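Local structure of Pts system, fructose-specific iiabc component (Borrelia burgdorferi, 5DLE) at residues 16-21 with 32-37; 89-94 with 101-106; 37-40 with 44-47; 57-62 with 81-86. The protein probably takes up fructose and phosphorylates it to fructose 1-phosphate as part of the phosphotransferase system, this chain being its IIB domain. One frame throughout, in Å; residues are numbered along the deposited sequence. Where two conformers were deposited one is given.

Contact 1: residues 16-21 with 32-37; sequences AVTACP and KKIENE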
loop_
_atom_site.group_PDB
_atom_site.type_symbol
_atom_site.label_atom_id
_atom_site.label_comp_id
_atom_site.label_asym_id
_atom_site.label_seq_id
_atom_site.Cartn_x
_atom_site.Cartn_y
_atom_site.Cartn_z
ATOM N N ALA A 16 -18.483 -8.226 -5.917
ATOM C CA ALA A 16 -17.142 -8.704 -5.618
ATOM C C ALA A 16 -16.851 -8.526 -4.137
ATOM O O ALA A 16 -17.448 -7.661 -3.474
ATOM C CB ALA A 16 -16.073 -7.945 -6.428
ATOM N N VAL A 17 -15.903 -9.328 -3.624
ATOM C CA VAL A 17 -15.309 -9.079 -2.308
ATOM C C VAL A 17 -13.817 -8.987 -2.530
ATOM O O VAL A 17 -13.242 -9.856 -3.200
ATOM C CB VAL A 17 -15.596 -10.204 -1.291
ATOM C CG1 VAL A 17 -14.977 -9.873 0.058
ATOM C CG2 VAL A 17 -17.097 -10.458 -1.133
ATOM N N THR A 18 -13.177 -7.957 -1.951
ATOM C CA THR A 18 -11.724 -7.924 -1.958
ATOM C C THR A 18 -11.270 -7.992 -0.508
ATOM O O THR A 18 -11.867 -7.373 0.381
ATOM C CB THR A 18 -11.167 -6.716 -2.671
ATOM O OG1 THR A 18 -11.446 -5.505 -1.926
ATOM C CG2 THR A 18 -11.724 -6.644 -4.120
ATOM N N ALA A 19 -10.236 -8.795 -0.257
ATOM C CA ALA A 19 -9.825 -9.005 1.132
ATOM C C ALA A 19 -8.348 -9.326 1.163
ATOM O O ALA A 19 -7.945 -10.385 0.724
ATOM C CB ALA A 19 -10.630 -10.134 1.775
ATOM N N CYS A 20 -7.552 -8.404 1.691
ATOM C CA CYS A 20 -6.121 -8.665 1.933
ATOM C C CYS A 20 -5.846 -8.224 3.361
ATOM O O CYS A 20 -6.070 -7.054 3.691
ATOM C CB CYS A 20 -5.288 -7.912 0.917
ATOM S SG CYS A 20 -3.512 -8.110 1.316
ATOM N N PRO A 21 -5.288 -9.092 4.209
ATOM C CA PRO A 21 -5.103 -8.711 5.617
ATOM C C PRO A 21 -3.767 -8.030 5.889
ATOM O O PRO A 21 -3.214 -8.181 6.977
ATOM C CB PRO A 21 -5.176 -10.057 6.349
ATOM C CG PRO A 21 -4.564 -11.016 5.351
ATOM C CD PRO A 21 -5.063 -10.520 3.968
ATOM N N LYS A 32 -10.828 -1.001 -6.584
ATOM C CA LYS A 32 -10.977 0.100 -7.517
ATOM C C LYS A 32 -10.659 -0.360 -8.927
ATOM O O LYS A 32 -11.324 0.062 -9.885
ATOM C CB LYS A 32 -10.118 1.275 -7.079
ATOM C CG LYS A 32 -10.323 2.539 -7.851
ATOM C CD LYS A 32 -11.794 3.066 -7.820
ATOM C CE LYS A 32 -11.814 4.287 -8.678
ATOM N NZ LYS A 32 -13.198 4.740 -8.971
ATOM N N LYS A 33 -9.683 -1.250 -9.106
ATOM C CA LYS A 33 -9.424 -1.735 -10.462
ATOM C C LYS A 33 -10.579 -2.582 -10.961
ATOM O O LYS A 33 -10.943 -2.496 -12.147
ATOM C CB LYS A 33 -8.117 -2.513 -10.536
ATOM C CG LYS A 33 -6.950 -1.597 -10.284
ATOM C CD LYS A 33 -5.656 -2.233 -10.638
ATOM C CE LYS A 33 -5.337 -2.080 -12.130
ATOM N NZ LYS A 33 -3.882 -2.459 -12.277
ATOM N N ILE A 34 -11.172 -3.402 -10.084
ATOM C CA ILE A 34 -12.339 -4.195 -10.515
ATOM C C ILE A 34 -13.496 -3.267 -10.876
ATOM O O ILE A 34 -14.173 -3.483 -11.893
ATOM C CB ILE A 34 -12.732 -5.191 -9.408
ATOM C CG1 ILE A 34 -11.699 -6.323 -9.358
ATOM C CG2 ILE A 34 -14.154 -5.770 -9.668
ATOM C CD1 ILE A 34 -11.862 -7.200 -8.136
ATOM N N GLU A 35 -13.749 -2.247 -10.048
ATOM C CA GLU A 35 -14.819 -1.275 -10.356
ATOM C C GLU A 35 -14.571 -0.585 -11.692
ATOM O O GLU A 35 -15.490 -0.476 -12.504
ATOM C CB GLU A 35 -14.927 -0.244 -9.232
ATOM C CG GLU A 35 -15.499 -0.824 -7.946
ATOM C CD GLU A 35 -15.288 0.051 -6.710
ATOM O OE1 GLU A 35 -14.690 1.161 -6.817
ATOM O OE2 GLU A 35 -15.701 -0.403 -5.619
ATOM N N ASN A 36 -13.343 -0.114 -11.943
ATOM C CA ASN A 36 -13.085 0.607 -13.193
ATOM C C ASN A 36 -13.234 -0.307 -14.392
ATOM O O ASN A 36 -13.755 0.120 -15.421
ATOM C CB ASN A 36 -11.682 1.232 -13.185
ATOM C CG ASN A 36 -11.595 2.479 -12.316
ATOM O OD1 ASN A 36 -12.630 3.103 -12.019
ATOM N ND2 ASN A 36 -10.383 2.905 -11.995
ATOM N N GLU A 37 -12.737 -1.540 -14.308
ATOM C CA GLU A 37 -12.788 -2.441 -15.459
ATOM C C GLU A 37 -14.208 -2.946 -15.698
ATOM O O GLU A 37 -14.635 -3.091 -16.856
ATOM C CB GLU A 37 -11.809 -3.596 -15.261
ATOM C CG GLU A 37 -11.758 -4.566 -16.445
ATOM C CD GLU A 37 -11.191 -3.932 -17.736
ATOM O OE1 GLU A 37 -10.332 -3.019 -17.675
ATOM O OE2 GLU A 37 -11.622 -4.391 -18.821
#
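In I34 the first torsion (chi1 -73°) sets CG1 anti to the carbonyl carbon, and the chain then runs straight on at chi2 169°, pushing CD1 out toward the sheet; T18 has OG1 between N and the carbonyl carbon (chi1 69°), which leaves CG2 anti to the carbonyl carbon and facing I34. These two methyls approach tip to tip, I34 CD1 lying 4.1 Å from T18 CG2. The second branch of the isoleucine makes a looser touch two residues earlier on the strand, where I34 CG2 sits 4.3 Å from A16 CB. One side chain thus reaches two residues on the same face of the strand, while V17 between them turns to the opposite side of the sheet.

This is the packing inside a beta-alpha-beta crossover: strand 13-19, helix 25-40 and strand 44-50 follow one another, and the helix lies against the two parallel strands. The contact is buried and apolar, yet T18 also carries a hydroxyl, and T18 OG1 is hydrogen-bonded to the backbone O of T27, near the start of the same helix. Just past the strand, the backbone N of C20 donates a hydrogen bond to T27 OG1. C20 opens the loop between strand and helix, a place consistent with the phosphorylated cysteine of IIB domains. On the outward side of the helix the partners belong to another chain: K32 forms a salt bridge with E35 of a second subunit, and E35 one with K32 of that same subunit.

Contact 2: residues 89-94 with 101-106; sequences YKVSTV and ENIIKE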
loop_
_atom_site.group_PDB
_atom_site.type_symbol
_atom_site.label_atom_id
_atom_site.label_comp_id
_atom_site.label_asym_id
_atom_site.label_seq_id
_atom_site.Cartn_x
_atom_site.Cartn_y
_atom_site.Cartn_z
ATOM N N TYR A 89 -15.823 -16.659 -9.111
ATOM C CA TYR A 89 -14.467 -16.666 -9.632
ATOM C C TYR A 89 -13.575 -16.148 -8.522
ATOM O O TYR A 89 -13.641 -14.958 -8.175
ATOM C CB TYR A 89 -14.353 -15.788 -10.862
ATOM C CG TYR A 89 -13.111 -16.039 -11.648
ATOM C CD1 TYR A 89 -12.601 -17.317 -11.800
ATOM C CD2 TYR A 89 -12.449 -14.999 -12.229
ATOM C CE1 TYR A 89 -11.436 -17.532 -12.533
ATOM C CE2 TYR A 89 -11.293 -15.207 -12.969
ATOM C CZ TYR A 89 -10.799 -16.454 -13.116
ATOM O OH TYR A 89 -9.645 -16.614 -13.847
ATOM N N LYS A 90 -12.771 -17.044 -7.954
ATOM C CA LYS A 90 -11.906 -16.690 -6.826
ATOM C C LYS A 90 -10.449 -16.633 -7.269
ATOM O O LYS A 90 -9.922 -17.603 -7.836
ATOM C CB LYS A 90 -12.064 -17.711 -5.699
ATOM C CG LYS A 90 -11.194 -17.419 -4.509
ATOM C CD LYS A 90 -11.831 -18.004 -3.262
ATOM C CE LYS A 90 -11.384 -19.427 -3.038
ATOM N NZ LYS A 90 -11.743 -19.891 -1.662
ATOM N N VAL A 91 -9.800 -15.498 -6.969
ATOM C CA VAL A 91 -8.416 -15.211 -7.331
ATOM C C VAL A 91 -7.765 -14.483 -6.169
ATOM O O VAL A 91 -8.416 -14.055 -5.212
ATOM C CB VAL A 91 -8.312 -14.358 -8.618
ATOM C CG1 VAL A 91 -8.948 -15.125 -9.813
ATOM C CG2 VAL A 91 -9.017 -13.025 -8.433
ATOM N N SER A 92 -6.447 -14.398 -6.242
ATOM C CA SER A 92 -5.710 -13.615 -5.264
ATOM C C SER A 92 -5.873 -12.133 -5.552
ATOM O O SER A 92 -6.252 -11.745 -6.644
ATOM C CB SER A 92 -4.227 -13.981 -5.345
ATOM O OG SER A 92 -3.705 -13.584 -6.623
ATOM N N THR A 93 -5.518 -11.285 -4.572
ATOM C CA THR A 93 -5.522 -9.858 -4.905
ATOM C C THR A 93 -4.480 -9.497 -5.957
ATOM O O THR A 93 -4.736 -8.635 -6.801
ATOM C CB THR A 93 -5.374 -8.959 -3.679
ATOM O OG1 THR A 93 -4.108 -9.138 -3.029
ATOM C CG2 THR A 93 -6.533 -9.104 -2.696
ATOM N N VAL A 94 -3.291 -10.131 -5.945
ATOM C CA VAL A 94 -2.289 -9.863 -6.966
ATOM C C VAL A 94 -2.855 -10.136 -8.359
ATOM O O VAL A 94 -2.664 -9.343 -9.286
ATOM C CB VAL A 94 -1.030 -10.708 -6.675
ATOM C CG1 VAL A 94 -0.141 -10.760 -7.873
ATOM C CG2 VAL A 94 -0.283 -10.097 -5.516
ATOM N N GLU A 101 -8.732 -7.087 -16.539
ATOM C CA GLU A 101 -9.564 -7.222 -17.736
ATOM C C GLU A 101 -9.923 -8.672 -17.967
ATOM O O GLU A 101 -11.102 -9.018 -18.170
ATOM C CB GLU A 101 -8.805 -6.661 -18.932
ATOM C CG GLU A 101 -9.536 -6.785 -20.270
ATOM C CD GLU A 101 -8.616 -6.382 -21.421
ATOM O OE1 GLU A 101 -7.403 -6.729 -21.393
ATOM O OE2 GLU A 101 -9.100 -5.703 -22.337
ATOM N N ASN A 102 -8.916 -9.542 -17.946
ATOM C CA ASN A 102 -9.159 -10.946 -18.198
ATOM C C ASN A 102 -10.008 -11.563 -17.096
ATOM O O ASN A 102 -10.905 -12.364 -17.383
ATOM C CB ASN A 102 -7.821 -11.658 -18.382
ATOM C CG ASN A 102 -7.161 -11.325 -19.729
ATOM O OD1 ASN A 102 -7.819 -10.868 -20.676
ATOM N ND2 ASN A 102 -5.843 -11.556 -19.819
ATOM N N ILE A 103 -9.783 -11.170 -15.834
ATOM C CA ILE A 103 -10.553 -11.771 -14.752
ATOM C C ILE A 103 -12.031 -11.428 -14.869
ATOM O O ILE A 103 -12.895 -12.284 -14.635
ATOM C CB ILE A 103 -9.965 -11.351 -13.403
ATOM C CG1 ILE A 103 -8.800 -12.271 -13.084
ATOM C CG2 ILE A 103 -11.023 -11.364 -12.290
ATOM C CD1 ILE A 103 -7.949 -11.736 -11.996
ATOM N N ILE A 104 -12.361 -10.183 -15.215
ATOM C CA ILE A 104 -13.767 -9.797 -15.394
ATOM C C ILE A 104 -14.394 -10.671 -16.465
ATOM O O ILE A 104 -15.497 -11.207 -16.310
ATOM C CB ILE A 104 -13.884 -8.307 -15.783
ATOM C CG1 ILE A 104 -13.412 -7.367 -14.657
ATOM C CG2 ILE A 104 -15.327 -7.968 -16.229
ATOM C CD1 ILE A 104 -14.121 -7.574 -13.358
ATOM N N LYS A 105 -13.679 -10.815 -17.585
ATOM C CA LYS A 105 -14.248 -11.570 -18.713
ATOM C C LYS A 105 -14.412 -13.041 -18.351
ATOM O O LYS A 105 -15.462 -13.652 -18.629
ATOM C CB LYS A 105 -13.353 -11.413 -19.943
ATOM C CG LYS A 105 -13.488 -10.066 -20.615
ATOM C CD LYS A 105 -12.556 -9.960 -21.828
ATOM C CE LYS A 105 -12.568 -8.557 -22.452
ATOM N NZ LYS A 105 -13.873 -8.212 -23.099
ATOM N N GLU A 106 -13.382 -13.619 -17.724
ATOM C CA GLU A 106 -13.378 -15.033 -17.356
ATOM C C GLU A 106 -14.429 -15.347 -16.295
ATOM O O GLU A 106 -14.867 -16.501 -16.207
ATOM C CB GLU A 106 -11.992 -15.460 -16.845
ATOM C CG GLU A 106 -10.905 -15.547 -17.935
ATOM C CD GLU A 106 -9.453 -15.445 -17.402
ATOM O OE1 GLU A 106 -9.228 -15.510 -16.165
ATOM O OE2 GLU A 106 -8.528 -15.283 -18.238
#
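Strand 88-91, at the outer border of the sheet, is covered by helix 100-107 through Y89 and V91 on one side and I103 and E106 on the other. The axes of the short segments 89-91 and 101-106 run roughly antiparallel (153°), 9.7 Å apart. The polar tie is a short hydrogen bond in which Y89 OH donates to E106 OE1 at 2.6 Å, meeting that oxygen nearly along its C-O axis. Ring and carboxylate planes stand 83° apart. With CG anti to the backbone N (chi1 -164°), the tyrosine ring extends toward the helix; I103 CA lies in its plane at the edge, and I103 CG1 comes to 3.9 Å from Y89 CE2 as the two side chains cross at about a right angle. V91 CG1 covers one face of the ring, 3.9 Å above the plane and off toward the rim. V91 CG2 and I103 CD1 touch tip to tip at 3.9 Å. I103 was modelled in two conformers; its side-chain contacts are those of one. Within the sheet, Y89 and V91 pair through backbone hydrogen bonds with the neighbouring strand 69-74. I104 packs on I34 and E37, so helix 100-107 also lies against helix 25-40.

Contact 3: residues 37-40 with 44-47; sequences EAKK and SIRV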
loop_
_atom_site.group_PDB
_atom_site.type_symbol
_atom_site.label_atom_id
_atom_site.label_comp_id
_atom_site.label_asym_id
_atom_site.label_seq_id
_atom_site.Cartn_x
_atom_site.Cartn_y
_atom_site.Cartn_z
ATOM N N GLU A 37 -12.737 -1.540 -14.308
ATOM C CA GLU A 37 -12.788 -2.441 -15.459
ATOM C C GLU A 37 -14.208 -2.946 -15.698
ATOM O O GLU A 37 -14.635 -3.091 -16.856
ATOM C CB GLU A 37 -11.809 -3.596 -15.261
ATOM C CG GLU A 37 -11.758 -4.566 -16.445
ATOM C CD GLU A 37 -11.191 -3.932 -17.736
ATOM O OE1 GLU A 37 -10.332 -3.019 -17.675
ATOM O OE2 GLU A 37 -11.622 -4.391 -18.821
ATOM N N ALA A 38 -14.960 -3.214 -14.633
ATOM C CA ALA A 38 -16.367 -3.607 -14.791
ATOM C C ALA A 38 -17.127 -2.529 -15.532
ATOM O O ALA A 38 -17.911 -2.822 -16.446
ATOM C CB ALA A 38 -17.014 -3.836 -13.420
ATOM N N LYS A 39 -16.927 -1.276 -15.130
ATOM C CA LYS A 39 -17.659 -0.180 -15.768
ATOM C C LYS A 39 -17.207 -0.009 -17.212
ATOM O O LYS A 39 -18.051 0.192 -18.115
ATOM C CB LYS A 39 -17.504 1.084 -14.931
ATOM C CG LYS A 39 -18.359 0.983 -13.645
ATOM C CD LYS A 39 -18.270 2.201 -12.738
ATOM C CE LYS A 39 -17.268 1.967 -11.608
ATOM N NZ LYS A 39 -16.921 3.259 -10.916
ATOM N N LYS A 40 -15.909 -0.181 -17.482
ATOM C CA LYS A 40 -15.437 -0.114 -18.869
ATOM C C LYS A 40 -16.125 -1.163 -19.735
ATOM O O LYS A 40 -16.498 -0.876 -20.888
ATOM C CB LYS A 40 -13.917 -0.264 -18.931
ATOM C CG LYS A 40 -13.327 -0.227 -20.337
ATOM C CD LYS A 40 -11.826 -0.494 -20.289
ATOM C CE LYS A 40 -11.237 -0.511 -21.692
ATOM N NZ LYS A 40 -9.806 -0.908 -21.672
ATOM N N SER A 44 -22.668 -3.174 -14.075
ATOM C CA SER A 44 -22.906 -2.632 -12.746
ATOM C C SER A 44 -22.038 -3.402 -11.760
ATOM O O SER A 44 -21.814 -4.601 -11.947
ATOM C CB SER A 44 -24.392 -2.821 -12.391
ATOM O OG SER A 44 -24.744 -1.993 -11.310
ATOM N N ILE A 45 -21.521 -2.730 -10.721
ATOM C CA ILE A 45 -20.592 -3.414 -9.816
ATOM C C ILE A 45 -20.818 -2.923 -8.384
ATOM O O ILE A 45 -20.977 -1.721 -8.151
ATOM C CB ILE A 45 -19.127 -3.178 -10.299
ATOM C CG1 ILE A 45 -18.070 -3.785 -9.364
ATOM C CG2 ILE A 45 -18.814 -1.693 -10.447
ATOM C CD1 ILE A 45 -17.946 -5.266 -9.531
ATOM N N ARG A 46 -20.837 -3.853 -7.421
ATOM C CA ARG A 46 -20.768 -3.528 -5.993
ATOM C C ARG A 46 -19.629 -4.329 -5.392
ATOM O O ARG A 46 -19.536 -5.531 -5.660
ATOM C CB ARG A 46 -22.084 -3.882 -5.278
ATOM C CG ARG A 46 -23.080 -2.718 -5.252
ATOM C CD ARG A 46 -22.791 -1.744 -4.076
ATOM N NE ARG A 46 -23.005 -2.468 -2.828
ATOM C CZ ARG A 46 -22.092 -2.791 -1.924
ATOM N NH1 ARG A 46 -20.821 -2.364 -1.979
ATOM N NH2 ARG A 46 -22.496 -3.518 -0.893
ATOM N N VAL A 47 -18.763 -3.673 -4.595
ATOM C CA VAL A 47 -17.619 -4.333 -3.967
ATOM C C VAL A 47 -17.666 -4.164 -2.450
ATOM O O VAL A 47 -17.757 -3.033 -1.939
ATOM C CB VAL A 47 -16.275 -3.800 -4.512
ATOM C CG1 VAL A 47 -15.103 -4.627 -3.938
ATOM C CG2 VAL A 47 -16.235 -3.907 -5.989
#
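A38 and K39 meet I45 without any flat group between them: both faces of this contact are aliphatic. The guanidinium of R46 takes no part; it lies on the other side of the strand, where it forms a salt bridge with E63 and a hydrogen bond to the backbone O of N57. On the inner side the alanine does the touching. A38 CB lies 3.8 Å from I45 CB, and because the alanine has no longer branch the helix can come close, with CA of A38 only 6.5 Å from CA of I45. I45 holds CG1 anti to its backbone N (chi1 176°), and this leaves CG2 wedged between N and the carbonyl carbon, turned to the helix. There CG2 sits 4.1 Å from A38 CB and is met from the side by K39, whose aliphatic chain crosses the isoleucine at about a right angle. A bend at chi3 (-98°) brings K39 CE to 4.1 Å from I45 CG2.

The pieces joined are the last turn of helix 25-40 and the beginning of strand 44-50, the second half of a beta-alpha-beta unit, with three residues connecting them. I45 also rests on I34 and I14, so it links this end to the core. The contact is van der Waals: the methyl of A38 and the methylenes of K39 meet I45, and the charge at K39 NZ plays no part.

Contact 4: residues 57-62 with 81-86; sequences NALTEE and KRFEGK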
loop_
_atom_site.group_PDB
_atom_site.type_symbol
_atom_site.label_atom_id
_atom_site.label_comp_id
_atom_site.label_asym_id
_atom_site.label_seq_id
_atom_site.Cartn_x
_atom_site.Cartn_y
_atom_site.Cartn_z
ATOM N N ASN A 57 -18.911 -1.929 3.562
ATOM C CA ASN A 57 -19.821 -1.982 2.403
ATOM C C ASN A 57 -20.144 -3.421 2.023
ATOM O O ASN A 57 -20.125 -3.814 0.840
ATOM C CB ASN A 57 -19.245 -1.207 1.217
ATOM C CG ASN A 57 -19.027 0.244 1.561
ATOM O OD1 ASN A 57 -20.010 1.005 1.662
ATOM N ND2 ASN A 57 -17.807 0.632 1.790
ATOM N N ALA A 58 -20.506 -4.199 3.046
ATOM C CA ALA A 58 -20.803 -5.609 2.862
ATOM C C ALA A 58 -21.910 -5.819 1.829
ATOM O O ALA A 58 -22.882 -5.060 1.757
ATOM C CB ALA A 58 -21.205 -6.218 4.199
ATOM N N LEU A 59 -21.744 -6.860 1.023
ATOM C CA LEU A 59 -22.781 -7.235 0.069
ATOM C C LEU A 59 -24.050 -7.583 0.824
ATOM O O LEU A 59 -24.009 -8.241 1.864
ATOM C CB LEU A 59 -22.342 -8.435 -0.771
ATOM C CG LEU A 59 -21.025 -8.253 -1.568
ATOM C CD1 LEU A 59 -20.698 -9.541 -2.328
ATOM C CD2 LEU A 59 -21.145 -7.041 -2.504
ATOM N N THR A 60 -25.184 -7.169 0.270
ATOM C CA THR A 60 -26.453 -7.589 0.829
ATOM C C THR A 60 -26.920 -8.879 0.159
ATOM O O THR A 60 -26.472 -9.250 -0.943
ATOM C CB THR A 60 -27.526 -6.514 0.635
ATOM O OG1 THR A 60 -27.825 -6.361 -0.761
ATOM C CG2 THR A 60 -27.065 -5.175 1.215
ATOM N N GLU A 61 -27.846 -9.557 0.841
ATOM C CA GLU A 61 -28.477 -10.734 0.256
ATOM C C GLU A 61 -29.094 -10.409 -1.100
ATOM O O GLU A 61 -28.957 -11.182 -2.056
ATOM C CB GLU A 61 -29.534 -11.288 1.215
ATOM C CG GLU A 61 -30.134 -12.602 0.767
ATOM C CD GLU A 61 -31.155 -13.168 1.751
ATOM O OE1 GLU A 61 -31.250 -12.651 2.885
ATOM O OE2 GLU A 61 -31.858 -14.139 1.390
ATOM N N GLU A 62 -29.764 -9.252 -1.211
ATOM C CA GLU A 62 -30.383 -8.919 -2.486
ATOM C C GLU A 62 -29.341 -8.669 -3.571
ATOM O O GLU A 62 -29.537 -9.065 -4.728
ATOM C CB GLU A 62 -31.295 -7.695 -2.328
ATOM C CG GLU A 62 -31.949 -7.276 -3.614
ATOM C CD GLU A 62 -33.166 -8.145 -3.972
ATOM O OE1 GLU A 62 -33.515 -9.076 -3.200
ATOM O OE2 GLU A 62 -33.780 -7.892 -5.033
ATOM N N LYS A 81 -20.471 -19.348 2.045
ATOM C CA LYS A 81 -21.770 -20.026 1.940
ATOM C C LYS A 81 -22.822 -19.125 1.304
ATOM O O LYS A 81 -23.682 -19.600 0.541
ATOM C CB LYS A 81 -22.228 -20.511 3.322
ATOM C CG LYS A 81 -23.442 -21.436 3.242
ATOM C CD LYS A 81 -23.721 -22.155 4.566
ATOM C CE LYS A 81 -24.825 -23.210 4.410
ATOM N NZ LYS A 81 -24.458 -24.298 3.446
ATOM N N ARG A 82 -22.742 -17.818 1.572
ATOM C CA ARG A 82 -23.655 -16.843 0.985
ATOM C C ARG A 82 -23.631 -16.808 -0.536
ATOM O O ARG A 82 -24.540 -16.223 -1.126
ATOM C CB ARG A 82 -23.321 -15.451 1.518
ATOM C CG ARG A 82 -21.854 -15.037 1.326
ATOM C CD ARG A 82 -21.670 -13.643 1.893
ATOM N NE ARG A 82 -20.261 -13.343 2.011
ATOM C CZ ARG A 82 -19.736 -12.117 1.970
ATOM N NH1 ARG A 82 -20.528 -11.069 1.800
ATOM N NH2 ARG A 82 -18.412 -11.957 2.125
ATOM N N PHE A 83 -22.624 -17.384 -1.187
ATOM C CA PHE A 83 -22.550 -17.369 -2.642
ATOM C C PHE A 83 -22.973 -18.694 -3.283
ATOM O O PHE A 83 -22.814 -18.861 -4.500
ATOM C CB PHE A 83 -21.127 -17.010 -3.083
ATOM C CG PHE A 83 -20.609 -15.740 -2.465
ATOM C CD1 PHE A 83 -21.284 -14.532 -2.647
ATOM C CD2 PHE A 83 -19.462 -15.767 -1.712
ATOM C CE1 PHE A 83 -20.797 -13.349 -2.104
ATOM C CE2 PHE A 83 -18.980 -14.593 -1.119
ATOM C CZ PHE A 83 -19.657 -13.377 -1.330
ATOM N N GLU A 84 -23.491 -19.633 -2.504
ATOM C CA GLU A 84 -23.988 -20.878 -3.091
ATOM C C GLU A 84 -24.981 -20.606 -4.219
ATOM O O GLU A 84 -25.847 -19.727 -4.113
ATOM C CB GLU A 84 -24.670 -21.735 -2.027
ATOM C CG GLU A 84 -23.661 -22.425 -1.141
ATOM C CD GLU A 84 -24.330 -23.356 -0.146
ATOM O OE1 GLU A 84 -25.581 -23.472 -0.178
ATOM O OE2 GLU A 84 -23.590 -23.969 0.652
ATOM N N GLY A 85 -24.831 -21.349 -5.318
ATOM C CA GLY A 85 -25.753 -21.218 -6.439
ATOM C C GLY A 85 -25.349 -20.143 -7.426
ATOM O O GLY A 85 -25.993 -20.010 -8.450
ATOM N N LYS A 86 -24.303 -19.366 -7.125
ATOM C CA LYS A 86 -23.781 -18.328 -8.011
ATOM C C LYS A 86 -22.504 -18.804 -8.681
ATOM O O LYS A 86 -21.758 -19.605 -8.117
ATOM C CB LYS A 86 -23.451 -17.037 -7.246
ATOM C CG LYS A 86 -24.489 -16.585 -6.200
ATOM C CD LYS A 86 -25.841 -16.167 -6.850
ATOM C CE LYS A 86 -25.633 -15.096 -7.938
ATOM N NZ LYS A 86 -26.986 -14.437 -8.297
HETATM O O HOH W 1 -23.449 -10.879 2.449
#
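L59 packs closely on F83 and only lightly on R82. In the tight part L59 CD1 comes to the rim of the phenyl ring, near its plane, 3.8 Å from F83 CE1, and the two side chains cross at about a right angle. R82 folds back over the neighbouring ring: with CG between its backbone N and carbonyl carbon (chi1 54°), R82 CG lies 3.7 Å above the centre of one F83 face. F83 CZ in turn sits 3.4 Å above the guanidinium plane, toward its rim.

The looser side is polar and wet. L59 CB stays 4.1 Å from R82 NH1, and a water spans the gap, donating to L59 O at 2.8 Å and accepting from R82 NH1 at 3.0 Å. The same NH1 has a salt bridge to E48, whose OE1 also accepts from the backbone N of L59; one carboxylate thus serves both segments.

Beneath, L59, R82 and F83 all rest on V17. T60 is the N-cap of helix 61-66, while F83 begins a type II beta turn to K86 with G85 at its third position: two connecting loops which, with helix 61-66, cover the face of the alpha/beta fold's central sheet opposite helix 25-40.

In the fold
From the N terminus, contact 1 closes first, bringing helix 25-40 back over strand 13-19 across the loop that begins at C20. Contact 3 begins where it ends, sharing E37, and leads the chain from the same helix into strand 44-50, so the two together fasten one beta-alpha-beta unit. Contact 4 follows, joining the loop before helix 61-66 to the loop before strand 88-91, on the other face of the sheet; V17 CG2 and L59 CD1 link it to contact 1 at 3.9 Å. Contact 2 comes last, bringing helix 100-107 to the border strand. The loops lie in series and none encloses another; contacts 2 and 4 sit on opposite sides of the chain's centre, about 18 Å apart between centres.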